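PDB 4K73: L,D-transpeptidase from Mycobacterium tuberculosis, which is a probable L,D-transpeptidase that does not form 3->3 peptidoglycan cross-links from tetrapeptide stems and may function in anchoring proteins to peptidoglycan. Local coordinates for residues Y37-A42 with R72-R77. Sequence-based numbering, arbitrary orientation. Where two conformers were deposited one is given.
Sequences YGFAVA and RHAAER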
# COMPACT_ATOMS: atom_id res chain seq x y z
N TYR A 37 4.69 -13.31 -30.27
CA TYR A 37 4.29 -12.17 -29.45
C TYR A 37 3.52 -12.55 -28.18
O TYR A 37 2.73 -11.76 -27.67
CB TYR A 37 3.46 -11.16 -30.30
CG TYR A 37 2.36 -11.77 -31.12
CD1 TYR A 37 1.09 -12.02 -30.58
CD2 TYR A 37 2.58 -12.11 -32.46
CE1 TYR A 37 0.07 -12.57 -31.36
CE2 TYR A 37 1.56 -12.67 -33.23
CZ TYR A 37 0.31 -12.89 -32.67
OH TYR A 37 -0.68 -13.45 -33.43
N GLY A 38 3.76 -13.76 -27.67
CA GLY A 38 3.15 -14.21 -26.41
C GLY A 38 3.48 -13.29 -25.22
O GLY A 38 2.69 -13.20 -24.26
N PHE A 39 4.64 -12.62 -25.25
CA PHE A 39 4.97 -11.69 -24.14
C PHE A 39 4.71 -10.20 -24.44
O PHE A 39 5.18 -9.30 -23.67
CB PHE A 39 6.38 -11.94 -23.58
CG PHE A 39 6.70 -13.38 -23.31
CD1 PHE A 39 5.77 -14.26 -22.78
CD2 PHE A 39 7.98 -13.86 -23.56
CE1 PHE A 39 6.08 -15.58 -22.54
CE2 PHE A 39 8.30 -15.17 -23.31
CZ PHE A 39 7.35 -16.04 -22.79
N ALA A 40 3.92 -9.90 -25.49
CA ALA A 40 3.55 -8.52 -25.77
C ALA A 40 2.92 -7.88 -24.54
O ALA A 40 2.00 -8.45 -23.92
CB ALA A 40 2.63 -8.41 -26.96
N VAL A 41 3.43 -6.70 -24.22
CA VAL A 41 2.98 -5.90 -23.08
C VAL A 41 1.99 -4.85 -23.55
O VAL A 41 2.31 -4.03 -24.40
CB VAL A 41 4.18 -5.23 -22.41
CG1 VAL A 41 3.75 -4.23 -21.35
CG2 VAL A 41 5.04 -6.30 -21.79
N ALA A 42 0.81 -4.89 -22.99
CA ALA A 42 -0.23 -3.94 -23.36
C ALA A 42 0.03 -2.62 -22.61
O ALA A 42 -0.01 -1.53 -23.21
CB ALA A 42 -1.57 -4.50 -23.02
N ARG A 72 6.75 -18.23 -17.49
CA ARG A 72 6.83 -17.01 -16.69
C ARG A 72 8.22 -16.47 -16.52
O ARG A 72 8.39 -15.27 -16.46
CB ARG A 72 6.21 -17.22 -15.33
CG ARG A 72 4.74 -17.36 -15.45
CD ARG A 72 4.07 -17.56 -14.12
NE ARG A 72 2.64 -17.31 -14.29
CZ ARG A 72 1.70 -17.42 -13.34
NH1 ARG A 72 2.00 -17.80 -12.11
NH2 ARG A 72 0.44 -17.17 -13.65
N HIS A 73 9.22 -17.33 -16.40
CA HIS A 73 10.57 -16.80 -16.23
C HIS A 73 11.03 -16.12 -17.51
O HIS A 73 11.66 -15.08 -17.45
CB HIS A 73 11.60 -17.83 -15.78
CG HIS A 73 11.33 -18.32 -14.40
ND1 HIS A 73 11.06 -17.46 -13.35
CD2 HIS A 73 11.24 -19.56 -13.90
CE1 HIS A 73 10.84 -18.17 -12.26
NE2 HIS A 73 10.95 -19.44 -12.57
N ALA A 74 10.69 -16.69 -18.65
CA ALA A 74 11.03 -16.04 -19.90
C ALA A 74 10.27 -14.71 -20.02
O ALA A 74 10.82 -13.70 -20.52
CB ALA A 74 10.72 -16.97 -21.07
N ALA A 75 9.02 -14.67 -19.60
CA ALA A 75 8.29 -13.41 -19.64
C ALA A 75 8.93 -12.35 -18.74
O ALA A 75 9.07 -11.20 -19.12
CB ALA A 75 6.80 -13.59 -19.31
N GLU A 76 9.28 -12.75 -17.53
CA GLU A 76 9.96 -11.86 -16.58
C GLU A 76 11.22 -11.28 -17.18
O GLU A 76 11.54 -10.11 -16.96
CB GLU A 76 10.32 -12.63 -15.29
CG GLU A 76 9.09 -12.91 -14.43
CD GLU A 76 9.30 -14.00 -13.39
OE1 GLU A 76 10.49 -14.44 -13.20
OE2 GLU A 76 8.31 -14.46 -12.81
N ARG A 77 11.96 -12.10 -17.92
CA ARG A 77 13.17 -11.59 -18.56
C ARG A 77 12.83 -10.61 -19.68
O ARG A 77 13.53 -9.59 -19.85
CB ARG A 77 14.08 -12.69 -19.06
CG ARG A 77 14.50 -13.65 -17.95
CD ARG A 77 15.66 -14.50 -18.47
NE ARG A 77 15.24 -15.46 -19.52
CZ ARG A 77 14.77 -16.68 -19.30
NH1 ARG A 77 14.58 -17.14 -18.06
NH2 ARG A 77 14.42 -17.45 -20.34
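Phe-39 lays one face of its ring on the helix at Ala-75. The methyl of Ala-75 makes a CH-pi contact, with CB 3.9 Å from the ring centroid and 20° off the ring normal. CA of Ala-75 lies over the middle of the same face. CG of Phe-39 is anti to its own carbonyl carbon (chi1 -47°), which carries the ring across to the helix.

A second apolar contact is made by the far end of the ring. Phe-39 CE2 is 3.8 Å from Ala-74 CB, which approaches obliquely. No hydrogen bond crosses between 37-42 and 72-77. Ile-66 touches both Phe-39 and Ala-75, and Phe-62 and Trp-93 also pack on Ala-75.

A type I beta turn from Tyr-37 to Ala-40 presents Phe-39, and Ala-40 N bonds to Tyr-37 O. On the helix, His-73 ND1 donates to Glu-76 OE1 (3.1 Å); the oxygen lies near the ring plane, but the N-H comes from above the carboxylate plane. The other carboxylate oxygen, Glu-76 OE2, accepts a bond from Trp-93 NE1.

The contact joins the turn leading into edge strand 41-45 to helix 72-78, within the N-terminal bacterial Ig-like domain and away from the predicted active site.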